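Local coordinates for ABC transporter sugar binding protein (Xanthomonas axonopodis pv. citri, PDB 3UOR) that probably captures maltose or a related sugar in the periplasm and delivers it to an ABC transporter for uptake into the cell, at residues G294-G302 against L365-K373. Numbering follows the deposited sequence.
Sequences GLGAGIAGG and LERVKATPK
Arg367 and Leu295 meet with the guanidinium group turned flat against an aliphatic carbon: Leu295 CB lies over one face, near its rim, 3.6 Å from Arg367 NH2. The arginine chain is extended as far as CD and then bends (chi3 -64°), which brings NE round to the carbonyl of Gly296. Arg367 NE donates to Gly296 O over 3.0 Å; the oxygen lies almost in the guanidinium plane, although the donor stands well above the carbonyl plane. A water closes the arrangement, accepting from Arg367 NH2 and donating to Gly296 O. Gly296 O thus accepts two bonds, and these together with the salt bridge from NH2 to Asp363 would restrain the turning of the guanidinium.

Further along, the two loops run side by side, joined by one direct backbone bond and by waters. Lys369 N donates to Gly298 O at 3.1 Å. A second water bridges Lys369 O and Ala300 N, which lie 3.6 Å apart. Val368 sets its two methyls to different tasks: CG1, anti to its own carbonyl carbon (chi1 -64°), packs at 3.2 Å from Ile299 O, while CG2 touches Ala300 CB at 3.9 Å. The extended Lys369 chain passes Ala297 CB before its NZ bonds to Leu202 O.

Ile299 turns its side chain from this seam onto helix 195-202, and Val368 also packs on Thr144 of strand 134-150 and Val125 of helix 123-127. Within the alpha/beta fold of this periplasmic binding protein, the contact joins the connection between helices 359-364 and 377-394 to the loop leading into strand 303-307, which pairs antiparallel with strands 86-90 and 134-150 in the mixed sheet.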
ATOM      1  N   GLY A 294     -19.052   8.124   0.382  1.00 35.54           N
ATOM      2  CA  GLY A 294     -18.787   7.935  -1.033  1.00 36.57           C
ATOM      3  C   GLY A 294     -17.472   7.206  -1.150  1.00 37.62           C
ATOM      4  O   GLY A 294     -16.887   6.803  -0.135  1.00 32.38           O
ATOM      5  N   LEU A 295     -17.013   7.018  -2.378  1.00 32.31           N
ATOM      6  CA  LEU A 295     -15.752   6.339  -2.600  1.00 36.60           C
ATOM      7  C   LEU A 295     -14.700   7.025  -1.749  1.00 34.99           C
ATOM      8  O   LEU A 295     -14.580   8.247  -1.772  1.00 25.51           O
ATOM      9  CB  LEU A 295     -15.383   6.394  -4.078  1.00 38.43           C
ATOM     10  CG  LEU A 295     -16.298   5.531  -4.938  1.00 38.49           C
ATOM     11  CD1 LEU A 295     -15.768   5.461  -6.369  1.00 31.79           C
ATOM     12  CD2 LEU A 295     -16.329   4.153  -4.320  1.00 28.24           C
ATOM     13  N   GLY A 296     -13.939   6.250  -0.989  1.00 33.70           N
ATOM     14  CA  GLY A 296     -13.092   6.845   0.020  1.00 29.77           C
ATOM     15  C   GLY A 296     -11.605   6.690  -0.192  1.00 27.03           C
ATOM     16  O   GLY A 296     -11.142   6.247  -1.247  1.00 26.15           O
ATOM     17  N   ALA A 297     -10.853   7.065   0.834  1.00 27.12           N
ATOM     18  CA  ALA A 297      -9.404   6.925   0.797  1.00 29.23           C
ATOM     19  C   ALA A 297      -9.031   5.465   0.884  1.00 27.87           C
ATOM     20  O   ALA A 297      -9.885   4.596   1.074  1.00 29.52           O
ATOM     21  CB  ALA A 297      -8.771   7.686   1.933  1.00 26.76           C
ATOM     22  N   GLY A 298      -7.744   5.201   0.738  1.00 28.64           N
ATOM     23  CA  GLY A 298      -7.209   3.868   0.891  1.00 26.26           C
ATOM     24  C   GLY A 298      -5.749   4.038   1.228  1.00 27.74           C
ATOM     25  O   GLY A 298      -5.278   5.162   1.428  1.00 28.23           O
ATOM     26  N   ILE A 299      -5.028   2.933   1.283  1.00 26.38           N
ATOM     27  CA  ILE A 299      -3.611   2.946   1.674  1.00 28.98           C
ATOM     28  C   ILE A 299      -2.732   3.466   0.514  1.00 29.93           C
ATOM     29  O   ILE A 299      -2.989   3.156  -0.647  1.00 26.53           O
ATOM     30  CB  ILE A 299      -3.192   1.511   2.039  1.00 27.79           C
ATOM     31  CG1 ILE A 299      -3.630   1.190   3.472  1.00 27.87           C
ATOM     32  CG2 ILE A 299      -1.714   1.306   1.942  1.00 36.32           C
ATOM     33  CD1 ILE A 299      -3.714  -0.293   3.709  1.00 43.32           C
ATOM     34  N   ALA A 300      -1.714   4.253   0.834  1.00 27.87           N
ATOM     35  CA  ALA A 300      -0.704   4.661  -0.136  1.00 30.20           C
ATOM     36  C   ALA A 300       0.552   3.838   0.083  1.00 31.36           C
ATOM     37  O   ALA A 300       1.565   4.348   0.573  1.00 26.89           O
ATOM     38  CB  ALA A 300      -0.405   6.136   0.014  1.00 27.21           C
ATOM     39  N   GLY A 301       0.477   2.548  -0.241  1.00 33.31           N
ATOM     40  CA  GLY A 301       1.585   1.645   0.032  1.00 27.20           C
ATOM     41  C   GLY A 301       2.465   1.591  -1.190  1.00 34.32           C
ATOM     42  O   GLY A 301       2.225   2.307  -2.155  1.00 29.35           O
ATOM     43  N   GLY A 302       3.470   0.727  -1.165  1.00 31.24           N
ATOM     44  CA  GLY A 302       4.330   0.539  -2.314  1.00 30.76           C
ATOM     45  C   GLY A 302       5.732   0.987  -1.973  1.00 32.26           C
ATOM     46  O   GLY A 302       6.097   1.031  -0.806  1.00 29.12           O
ATOM     47  N   LEU A 365      -6.328   5.716  -6.437  1.00 29.52           N
ATOM     48  CA  LEU A 365      -5.065   6.416  -6.247  1.00 31.07           C
ATOM     49  C   LEU A 365      -5.269   7.913  -6.065  1.00 26.20           C
ATOM     50  O   LEU A 365      -4.424   8.583  -5.465  1.00 25.74           O
ATOM     51  CB  LEU A 365      -4.082   6.145  -7.394  1.00 30.15           C
ATOM     52  CG  LEU A 365      -3.593   4.695  -7.394  1.00 36.87           C
ATOM     53  CD1 LEU A 365      -2.487   4.498  -8.414  1.00 31.09           C
ATOM     54  CD2 LEU A 365      -3.089   4.347  -6.031  1.00 32.84           C
ATOM     55  N   GLU A 366      -6.393   8.441  -6.546  1.00 25.48           N
ATOM     56  CA  GLU A 366      -6.634   9.882  -6.385  1.00 24.46           C
ATOM     57  C   GLU A 366      -6.932  10.209  -4.934  1.00 34.95           C
ATOM     58  O   GLU A 366      -6.901  11.372  -4.553  1.00 34.01           O
ATOM     59  CB  GLU A 366      -7.814  10.356  -7.243  1.00 27.10           C
ATOM     60  CG  GLU A 366      -7.559  10.359  -8.740  1.00 39.85           C
ATOM     61  CD  GLU A 366      -6.579  11.444  -9.183  1.00 49.07           C
ATOM     62  OE1 GLU A 366      -6.192  12.293  -8.343  1.00 44.20           O
ATOM     63  OE2 GLU A 366      -6.195  11.441 -10.381  1.00 46.40           O
ATOM     64  N   ARG A 367      -7.237   9.184  -4.131  1.00 27.20           N
ATOM     65  CA  ARG A 367      -7.721   9.408  -2.778  1.00 24.94           C
ATOM     66  C   ARG A 367      -6.840   8.789  -1.674  1.00 32.30           C
ATOM     67  O   ARG A 367      -7.077   9.026  -0.481  1.00 28.46           O
ATOM     68  CB  ARG A 367      -9.175   8.899  -2.654  1.00 29.69           C
ATOM     69  CG  ARG A 367     -10.187   9.660  -3.551  1.00 29.85           C
ATOM     70  CD  ARG A 367     -11.615   9.097  -3.379  1.00 35.75           C
ATOM     71  NE  ARG A 367     -11.714   7.704  -3.834  1.00 34.57           N
ATOM     72  CZ  ARG A 367     -11.935   7.356  -5.100  1.00 38.19           C
ATOM     73  NH1 ARG A 367     -12.080   8.304  -6.031  1.00 30.80           N
ATOM     74  NH2 ARG A 367     -12.015   6.071  -5.445  1.00 28.98           N
ATOM     75  N   VAL A 368      -5.829   8.008  -2.059  1.00 24.57           N
ATOM     76  CA  VAL A 368      -4.996   7.340  -1.062  1.00 31.27           C
ATOM     77  C   VAL A 368      -4.315   8.376  -0.176  1.00 30.37           C
ATOM     78  O   VAL A 368      -4.045   9.487  -0.618  1.00 31.62           O
ATOM     79  CB  VAL A 368      -3.972   6.359  -1.686  1.00 24.12           C
ATOM     80  CG1 VAL A 368      -4.701   5.226  -2.387  1.00 26.02           C
ATOM     81  CG2 VAL A 368      -3.045   7.094  -2.629  1.00 20.77           C
ATOM     82  N   LYS A 369      -4.073   8.005   1.083  1.00 26.91           N
ATOM     83  CA  LYS A 369      -3.515   8.901   2.107  1.00 28.55           C
ATOM     84  C   LYS A 369      -2.314   8.233   2.734  1.00 36.74           C
ATOM     85  O   LYS A 369      -2.369   7.032   3.009  1.00 36.19           O
ATOM     86  CB  LYS A 369      -4.510   9.140   3.264  1.00 28.01           C
ATOM     87  CG  LYS A 369      -5.655  10.115   3.037  1.00 49.64           C
ATOM     88  CD  LYS A 369      -6.474  10.290   4.351  1.00 69.03           C
ATOM     89  CE  LYS A 369      -7.829  10.994   4.111  1.00 75.48           C
ATOM     90  NZ  LYS A 369      -8.773  11.022   5.301  1.00 62.88           N
ATOM     91  N   ALA A 370      -1.274   9.020   3.027  1.00 36.23           N
ATOM     92  CA  ALA A 370      -0.099   8.515   3.728  1.00 38.11           C
ATOM     93  C   ALA A 370      -0.420   8.234   5.203  1.00 37.94           C
ATOM     94  O   ALA A 370      -1.217   8.940   5.821  1.00 33.98           O
ATOM     95  CB  ALA A 370       1.047   9.511   3.622  1.00 36.90           C
ATOM     96  N   THR A 371       0.191   7.191   5.756  1.00 39.22           N
ATOM     97  CA  THR A 371       0.082   6.892   7.197  1.00 34.17           C
ATOM     98  C   THR A 371       1.026   7.829   7.940  1.00 28.05           C
ATOM     99  O   THR A 371       1.954   8.374   7.324  1.00 31.61           O
ATOM    100  CB  THR A 371       0.482   5.437   7.472  1.00 29.79           C
ATOM    101  OG1 THR A 371       1.553   5.063   6.585  1.00 28.16           O
ATOM    102  CG2 THR A 371      -0.680   4.513   7.219  1.00 25.96           C
ATOM    103  N   PRO A 372       0.816   8.026   9.262  1.00 29.72           N
ATOM    104  CA  PRO A 372       1.675   8.958  10.001  1.00 29.33           C
ATOM    105  C   PRO A 372       3.145   8.614   9.802  1.00 38.67           C
ATOM    106  O   PRO A 372       3.475   7.450   9.807  1.00 39.67           O
ATOM    107  CB  PRO A 372       1.232   8.759  11.454  1.00 31.02           C
ATOM    108  CG  PRO A 372      -0.217   8.397  11.317  1.00 28.13           C
ATOM    109  CD  PRO A 372      -0.266   7.497  10.116  1.00 26.36           C
ATOM    110  N   LYS A 373       4.002   9.606   9.582  1.00 44.27           N
ATOM    111  CA  LYS A 373       5.380   9.329   9.187  1.00 47.91           C
ATOM    112  C   LYS A 373       6.326   9.191  10.373  1.00 53.19           C
ATOM    113  O   LYS A 373       7.280   9.955  10.506  1.00 63.85           O
ATOM    114  CB  LYS A 373       5.913  10.395   8.228  1.00 42.88           C
ATOM    115  CG  LYS A 373       5.360  10.314   6.821  1.00 52.85           C
ATOM    116  CD  LYS A 373       4.436  11.487   6.599  1.00 61.47           C
ATOM    117  CE  LYS A 373       4.296  11.829   5.137  1.00 43.48           C
ATOM    118  NZ  LYS A 373       4.485  13.296   5.003  1.00 43.25           N
TER
HETATM  119  O   HOH W   1     -12.115   4.516  -3.049  1.00 30.68           O
HETATM  120  O   HOH W   2       1.939   5.301   3.421  1.00 35.66           O
HETATM  121  O   HOH W   3      -1.112   4.726   3.657  1.00 40.73           O